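Local atomic coordinates of exodeoxyribonuclease III (Archaeoglobus fulgidus, PDB entry 2VOA), a protein that probably cleaves DNA at abasic sites as a metal-dependent AP endonuclease of the exonuclease III family, and may also act as a 3'-5' exonuclease. Residues A[48-58]-A[68-79]. The protein carries 1 engineered substitution. Sequence-based numbering, arbitrary orientation. Where two conformers were deposited one is given.
Sequences FHRIGYHVVFS and IASLEEPEDVSF
His-54 and Val-56 pair with Ser-70 and Ile-68 through four backbone hydrogen bonds, two in each hydrogen-bonded pair of this antiparallel hairpin; the straightest runs from Val-56 N to Ile-68 O (2.9 Å). Between them Val-55 faces Ala-69 in a non-hydrogen-bonded pair, where Ala-69 CA comes 3.1 Å from His-54 O in a CA-H...O contact. At its edge the His-54 ring gives a weak bond from ND1 to Leu-71 O (3.3 Å), while Glu-73 CA stands over the ring centre and Glu-73 CB makes a CH-pi contact with the ring. Ser-70 OG, set between its backbone N and carbonyl carbon (chi1 60°), turns back to donate to Glu-72 O (2.7 Å).

Apolar contacts flank the ladder. Leu-71 CD2 sits over one face of the Tyr-53 ring, 3.7 Å from its centroid, while Ser-70 N lies in the ring plane at the edge, beside CD2. With an alanine at Tyr-53, Leu-71 CD2 would probably lose the ring it rests on and Pro-28 O its hydroxyl partner. Val-56 CG1 packs on Pro-74 CG (3.9 Å); Ser-58 CB touches Phe-79 CD2 (3.4 Å).

The hairpin edges one sheet of the DNase I-like sandwich: strand 54-60 is outermost, strand 63-70 adjoins strand 30-34, and past the corner at Asp-76 strand 77-79 joins the other sheet beside strand 91-96, whose Ile-92 touches Val-56. On the face carrying Val-55 and Ala-69, Phe-48 of helix 45-49 packs against Ala-69 CB and Leu-23 of helix 16-26.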
ATOM      1  N   PHE A  48     -17.450   2.082 -10.088  1.00 28.79           N
ATOM      2  CA  PHE A  48     -17.929   1.501 -11.352  1.00 28.34           C
ATOM      3  C   PHE A  48     -18.991   2.381 -11.993  1.00 28.14           C
ATOM      4  O   PHE A  48     -18.960   2.611 -13.198  1.00 28.14           O
ATOM      5  CB  PHE A  48     -18.484   0.114 -11.106  1.00 28.55           C
ATOM      6  CG  PHE A  48     -17.427  -0.896 -10.792  1.00 28.95           C
ATOM      7  CD1 PHE A  48     -16.981  -1.073  -9.475  1.00 28.92           C
ATOM      8  CD2 PHE A  48     -16.881  -1.668 -11.807  1.00 31.02           C
ATOM      9  CE1 PHE A  48     -15.989  -2.034  -9.184  1.00 28.86           C
ATOM     10  CE2 PHE A  48     -15.886  -2.615 -11.534  1.00 29.50           C
ATOM     11  CZ  PHE A  48     -15.441  -2.796 -10.215  1.00 29.76           C
ATOM     12  N   HIS A  49     -19.937   2.852 -11.186  1.00 28.09           N
ATOM     13  CA  HIS A  49     -20.985   3.754 -11.686  1.00 28.54           C
ATOM     14  C   HIS A  49     -20.380   4.972 -12.385  1.00 28.51           C
ATOM     15  O   HIS A  49     -20.869   5.412 -13.431  1.00 28.90           O
ATOM     16  CB  HIS A  49     -21.865   4.284 -10.561  1.00 29.25           C
ATOM     17  CG  HIS A  49     -22.714   3.252  -9.898  1.00 30.72           C
ATOM     18  ND1 HIS A  49     -22.825   1.956 -10.348  1.00 33.52           N
ATOM     19  CD2 HIS A  49     -23.540   3.353  -8.829  1.00 31.82           C
ATOM     20  CE1 HIS A  49     -23.647   1.289  -9.555  1.00 33.52           C
ATOM     21  NE2 HIS A  49     -24.096   2.115  -8.628  1.00 35.64           N
ATOM     22  N   ARG A  50     -19.329   5.528 -11.788  1.00 28.60           N
ATOM     23  CA  ARG A  50     -18.733   6.770 -12.296  1.00 29.14           C
ATOM     24  C   ARG A  50     -18.117   6.633 -13.706  1.00 28.89           C
ATOM     25  O   ARG A  50     -17.943   7.617 -14.419  1.00 27.98           O
ATOM     26  CB  ARG A  50     -17.760   7.371 -11.271  1.00 29.56           C
ATOM     27  CG  ARG A  50     -18.471   7.786  -9.963  1.00 30.65           C
ATOM     28  CD  ARG A  50     -17.476   8.285  -8.911  0.50 29.70           C
ATOM     29  NE  ARG A  50     -16.209   7.551  -8.929  0.50 32.10           N
ATOM     30  CZ  ARG A  50     -15.387   7.430  -7.889  0.50 30.84           C
ATOM     31  NH1 ARG A  50     -15.692   7.983  -6.719  0.50 30.41           N
ATOM     32  NH2 ARG A  50     -14.254   6.757  -8.023  0.50 28.87           N
ATOM     33  N   ILE A  51     -17.810   5.402 -14.111  1.00 29.72           N
ATOM     34  CA  ILE A  51     -17.339   5.147 -15.472  1.00 29.20           C
ATOM     35  C   ILE A  51     -18.401   4.417 -16.317  1.00 29.72           C
ATOM     36  O   ILE A  51     -18.090   3.877 -17.383  1.00 30.17           O
ATOM     37  CB  ILE A  51     -15.957   4.421 -15.494  1.00 30.00           C
ATOM     38  CG1 ILE A  51     -16.013   3.056 -14.781  1.00 28.84           C
ATOM     39  CG2 ILE A  51     -14.889   5.317 -14.865  1.00 30.90           C
ATOM     40  CD1 ILE A  51     -15.028   2.065 -15.332  1.00 31.14           C
ATOM     41  N   GLY A  52     -19.642   4.409 -15.831  1.00 28.94           N
ATOM     42  CA  GLY A  52     -20.778   3.954 -16.626  1.00 28.65           C
ATOM     43  C   GLY A  52     -21.006   2.448 -16.587  1.00 29.09           C
ATOM     44  O   GLY A  52     -21.613   1.887 -17.503  1.00 29.77           O
ATOM     45  N   TYR A  53     -20.536   1.803 -15.523  1.00 28.83           N
ATOM     46  CA  TYR A  53     -20.772   0.363 -15.326  1.00 28.54           C
ATOM     47  C   TYR A  53     -21.729   0.064 -14.177  1.00 29.27           C
ATOM     48  O   TYR A  53     -21.576   0.587 -13.071  1.00 29.67           O
ATOM     49  CB  TYR A  53     -19.448  -0.394 -15.121  1.00 27.84           C
ATOM     50  CG  TYR A  53     -18.766  -0.704 -16.432  1.00 26.87           C
ATOM     51  CD1 TYR A  53     -17.987   0.259 -17.089  1.00 28.74           C
ATOM     52  CD2 TYR A  53     -18.935  -1.956 -17.034  1.00 26.64           C
ATOM     53  CE1 TYR A  53     -17.374  -0.019 -18.319  1.00 27.54           C
ATOM     54  CE2 TYR A  53     -18.312  -2.249 -18.275  1.00 29.20           C
ATOM     55  CZ  TYR A  53     -17.544  -1.279 -18.896  1.00 28.88           C
ATOM     56  OH  TYR A  53     -16.949  -1.586 -20.107  1.00 27.97           O
ATOM     57  N   HIS A  54     -22.711  -0.792 -14.448  1.00 29.07           N
ATOM     58  CA  HIS A  54     -23.449  -1.465 -13.392  1.00 29.31           C
ATOM     59  C   HIS A  54     -22.513  -2.475 -12.775  1.00 28.94           C
ATOM     60  O   HIS A  54     -21.606  -2.981 -13.449  1.00 27.70           O
ATOM     61  CB  HIS A  54     -24.663  -2.199 -13.961  1.00 29.71           C
ATOM     62  CG  HIS A  54     -25.693  -1.287 -14.543  1.00 32.20           C
ATOM     63  ND1 HIS A  54     -25.724  -0.950 -15.880  1.00 35.36           N
ATOM     64  CD2 HIS A  54     -26.723  -0.635 -13.965  1.00 31.32           C
ATOM     65  CE1 HIS A  54     -26.732  -0.122 -16.100  1.00 33.20           C
ATOM     66  NE2 HIS A  54     -27.356   0.083 -14.955  1.00 35.99           N
ATOM     67  N   VAL A  55     -22.738  -2.775 -11.500  1.00 28.75           N
ATOM     68  CA  VAL A  55     -21.980  -3.840 -10.861  1.00 29.20           C
ATOM     69  C   VAL A  55     -22.868  -4.542  -9.838  1.00 29.51           C
ATOM     70  O   VAL A  55     -23.548  -3.891  -9.013  1.00 29.11           O
ATOM     71  CB  VAL A  55     -20.620  -3.327 -10.270  1.00 28.55           C
ATOM     72  CG1 VAL A  55     -20.825  -2.343  -9.105  1.00 27.61           C
ATOM     73  CG2 VAL A  55     -19.706  -4.481  -9.886  1.00 29.79           C
ATOM     74  N   VAL A  56     -22.905  -5.865  -9.950  1.00 28.62           N
ATOM     75  CA  VAL A  56     -23.541  -6.720  -8.932  1.00 28.98           C
ATOM     76  C   VAL A  56     -22.485  -7.563  -8.200  1.00 29.28           C
ATOM     77  O   VAL A  56     -21.430  -7.874  -8.766  1.00 29.11           O
ATOM     78  CB  VAL A  56     -24.697  -7.575  -9.530  1.00 29.97           C
ATOM     79  CG1 VAL A  56     -25.827  -6.655 -10.041  1.00 29.69           C
ATOM     80  CG2 VAL A  56     -24.233  -8.456 -10.659  1.00 28.88           C
ATOM     81  N   PHE A  57     -22.746  -7.889  -6.933  1.00 29.80           N
ATOM     82  CA  PHE A  57     -21.674  -8.458  -6.115  1.00 29.28           C
ATOM     83  C   PHE A  57     -22.160  -9.319  -4.979  1.00 29.03           C
ATOM     84  O   PHE A  57     -23.240  -9.096  -4.423  1.00 28.64           O
ATOM     85  CB  PHE A  57     -20.766  -7.341  -5.591  1.00 29.77           C
ATOM     86  CG  PHE A  57     -21.523  -6.128  -5.103  1.00 29.23           C
ATOM     87  CD1 PHE A  57     -21.977  -6.057  -3.777  1.00 29.64           C
ATOM     88  CD2 PHE A  57     -21.820  -5.074  -5.981  1.00 28.99           C
ATOM     89  CE1 PHE A  57     -22.684  -4.939  -3.329  1.00 32.15           C
ATOM     90  CE2 PHE A  57     -22.537  -3.948  -5.528  1.00 31.22           C
ATOM     91  CZ  PHE A  57     -22.961  -3.891  -4.201  1.00 30.81           C
ATOM     92  N   SER A  58     -21.335 -10.309  -4.631  1.00 28.94           N
ATOM     93  CA  SER A  58     -21.660 -11.234  -3.553  1.00 29.59           C
ATOM     94  C   SER A  58     -20.358 -11.618  -2.889  1.00 29.95           C
ATOM     95  O   SER A  58     -19.509 -12.257  -3.506  1.00 29.68           O
ATOM     96  CB  SER A  58     -22.340 -12.499  -4.094  1.00 30.29           C
ATOM     97  OG  SER A  58     -22.827 -13.303  -3.019  1.00 30.84           O
ATOM     98  N   ILE A  68     -19.942  -8.984 -10.962  1.00 28.81           N
ATOM     99  CA  ILE A  68     -19.981  -8.817 -12.422  1.00 28.08           C
ATOM    100  C   ILE A  68     -20.286  -7.341 -12.697  1.00 28.63           C
ATOM    101  O   ILE A  68     -21.267  -6.795 -12.166  1.00 27.54           O
ATOM    102  CB  ILE A  68     -21.069  -9.681 -13.102  1.00 28.48           C
ATOM    103  CG1 ILE A  68     -20.988 -11.143 -12.653  1.00 29.88           C
ATOM    104  CG2 ILE A  68     -21.003  -9.516 -14.669  1.00 28.24           C
ATOM    105  CD1 ILE A  68     -22.287 -11.928 -12.991  1.00 28.33           C
ATOM    106  N   ALA A  69     -19.407  -6.708 -13.474  1.00 28.49           N
ATOM    107  CA  ALA A  69     -19.636  -5.342 -13.991  1.00 28.80           C
ATOM    108  C   ALA A  69     -20.140  -5.416 -15.440  1.00 29.06           C
ATOM    109  O   ALA A  69     -19.709  -6.290 -16.223  1.00 29.32           O
ATOM    110  CB  ALA A  69     -18.354  -4.522 -13.893  1.00 29.22           C
ATOM    111  N   SER A  70     -21.067  -4.534 -15.795  1.00 28.19           N
ATOM    112  CA  SER A  70     -21.634  -4.566 -17.137  1.00 28.71           C
ATOM    113  C   SER A  70     -22.194  -3.235 -17.595  1.00 28.66           C
ATOM    114  O   SER A  70     -22.558  -2.372 -16.774  1.00 27.40           O
ATOM    115  CB  SER A  70     -22.705  -5.665 -17.241  1.00 28.12           C
ATOM    116  OG  SER A  70     -23.780  -5.449 -16.330  1.00 29.02           O
ATOM    117  N   LEU A  71     -22.241  -3.056 -18.912  1.00 28.23           N
ATOM    118  CA  LEU A  71     -22.817  -1.845 -19.483  1.00 29.06           C
ATOM    119  C   LEU A  71     -24.346  -1.864 -19.344  1.00 29.51           C
ATOM    120  O   LEU A  71     -24.974  -0.838 -19.061  1.00 30.95           O
ATOM    121  CB  LEU A  71     -22.393  -1.698 -20.955  1.00 28.69           C
ATOM    122  CG  LEU A  71     -20.882  -1.479 -21.157  1.00 30.59           C
ATOM    123  CD1 LEU A  71     -20.530  -1.544 -22.644  1.00 30.71           C
ATOM    124  CD2 LEU A  71     -20.400  -0.161 -20.533  1.00 30.92           C
ATOM    125  N   GLU A  72     -24.935  -3.038 -19.538  1.00 30.51           N
ATOM    126  CA  GLU A  72     -26.388  -3.195 -19.413  1.00 31.07           C
ATOM    127  C   GLU A  72     -26.759  -3.631 -17.992  1.00 31.24           C
ATOM    128  O   GLU A  72     -25.982  -4.326 -17.320  1.00 32.11           O
ATOM    129  CB  GLU A  72     -26.914  -4.197 -20.448  1.00 31.33           C
ATOM    130  CG  GLU A  72     -26.798  -3.714 -21.912  1.00 32.67           C
ATOM    131  CD  GLU A  72     -27.433  -2.333 -22.113  1.00 37.28           C
ATOM    132  OE1 GLU A  72     -28.550  -2.107 -21.597  1.00 37.59           O
ATOM    133  OE2 GLU A  72     -26.816  -1.463 -22.780  1.00 40.30           O
ATOM    134  N   GLU A  73     -27.948  -3.233 -17.539  1.00 31.38           N
ATOM    135  CA  GLU A  73     -28.391  -3.589 -16.193  1.00 31.50           C
ATOM    136  C   GLU A  73     -28.648  -5.093 -16.031  1.00 31.29           C
ATOM    137  O   GLU A  73     -29.481  -5.663 -16.749  1.00 31.10           O
ATOM    138  CB  GLU A  73     -29.635  -2.784 -15.801  1.00 32.14           C
ATOM    139  CG  GLU A  73     -30.009  -2.963 -14.356  1.00 33.72           C
ATOM    140  CD  GLU A  73     -31.106  -2.018 -13.927  1.00 37.40           C
ATOM    141  OE1 GLU A  73     -31.846  -1.517 -14.801  1.00 37.22           O
ATOM    142  OE2 GLU A  73     -31.231  -1.771 -12.713  1.00 39.54           O
ATOM    143  N   PRO A  74     -27.915  -5.744 -15.104  1.00 32.12           N
ATOM    144  CA  PRO A  74     -28.158  -7.161 -14.836  1.00 31.97           C
ATOM    145  C   PRO A  74     -29.577  -7.425 -14.322  1.00 31.57           C
ATOM    146  O   PRO A  74     -30.150  -6.605 -13.575  1.00 31.89           O
ATOM    147  CB  PRO A  74     -27.140  -7.487 -13.740  1.00 32.45           C
ATOM    148  CG  PRO A  74     -26.039  -6.511 -13.955  1.00 34.21           C
ATOM    149  CD  PRO A  74     -26.767  -5.247 -14.317  1.00 32.29           C
ATOM    150  N   GLU A  75     -30.156  -8.530 -14.780  1.00 31.73           N
ATOM    151  CA  GLU A  75     -31.464  -9.002 -14.306  1.00 32.26           C
ATOM    152  C   GLU A  75     -31.348 -10.400 -13.729  1.00 31.93           C
ATOM    153  O   GLU A  75     -30.349 -11.102 -13.964  1.00 31.98           O
ATOM    154  CB  GLU A  75     -32.470  -9.063 -15.453  1.00 32.81           C
ATOM    155  CG  GLU A  75     -32.089  -8.232 -16.637  1.00 36.39           C
ATOM    156  CD  GLU A  75     -33.216  -8.045 -17.619  1.00 37.27           C
ATOM    157  OE1 GLU A  75     -33.827  -9.053 -18.032  1.00 39.38           O
ATOM    158  OE2 GLU A  75     -33.448  -6.887 -18.001  1.00 39.62           O
ATOM    159  N   ASP A  76     -32.371 -10.800 -12.970  1.00 32.23           N
ATOM    160  CA  ASP A  76     -32.477 -12.182 -12.486  1.00 33.25           C
ATOM    161  C   ASP A  76     -31.197 -12.626 -11.778  1.00 32.41           C
ATOM    162  O   ASP A  76     -30.641 -13.699 -12.064  1.00 33.09           O
ATOM    163  CB  ASP A  76     -32.809 -13.135 -13.649  1.00 34.21           C
ATOM    164  CG  ASP A  76     -34.122 -12.781 -14.355  1.00 37.11           C
ATOM    165  OD1 ASP A  76     -35.073 -12.307 -13.695  1.00 39.44           O
ATOM    166  OD2 ASP A  76     -34.200 -12.983 -15.583  1.00 42.33           O
ATOM    167  N   VAL A  77     -30.717 -11.785 -10.866  1.00 31.35           N
ATOM    168  CA  VAL A  77     -29.432 -12.022 -10.204  1.00 30.34           C
ATOM    169  C   VAL A  77     -29.617 -13.068  -9.107  1.00 30.20           C
ATOM    170  O   VAL A  77     -30.572 -12.989  -8.308  1.00 29.74           O
ATOM    171  CB  VAL A  77     -28.870 -10.716  -9.590  1.00 30.89           C
ATOM    172  CG1 VAL A  77     -27.538 -10.963  -8.908  1.00 29.97           C
ATOM    173  CG2 VAL A  77     -28.732  -9.622 -10.648  1.00 31.32           C
ATOM    174  N   SER A  78     -28.730 -14.063  -9.089  1.00 29.82           N
ATOM    175  CA  SER A  78     -28.738 -15.067  -8.008  1.00 30.24           C
ATOM    176  C   SER A  78     -27.323 -15.324  -7.497  1.00 29.37           C
ATOM    177  O   SER A  78     -26.350 -15.058  -8.201  1.00 28.22           O
ATOM    178  CB  SER A  78     -29.428 -16.370  -8.443  1.00 30.64           C
ATOM    179  OG  SER A  78     -28.714 -17.014  -9.482  1.00 33.45           O
ATOM    180  N   PHE A  79     -27.235 -15.840  -6.266  1.00 29.96           N
ATOM    181  CA  PHE A  79     -25.949 -16.077  -5.596  1.00 29.80           C
ATOM    182  C   PHE A  79     -25.857 -17.517  -5.112  1.00 30.17           C
ATOM    183  O   PHE A  79     -26.822 -18.074  -4.547  1.00 29.30           O
ATOM    184  CB  PHE A  79     -25.783 -15.168  -4.354  1.00 31.65           C
ATOM    185  CG  PHE A  79     -26.108 -13.711  -4.598  1.00 31.82           C
ATOM    186  CD1 PHE A  79     -27.146 -13.088  -3.887  1.00 36.96           C
ATOM    187  CD2 PHE A  79     -25.415 -12.968  -5.550  1.00 36.04           C
ATOM    188  CE1 PHE A  79     -27.458 -11.740  -4.128  1.00 37.77           C
ATOM    189  CE2 PHE A  79     -25.727 -11.619  -5.783  1.00 34.49           C
ATOM    190  CZ  PHE A  79     -26.729 -11.018  -5.081  1.00 35.75           C
TER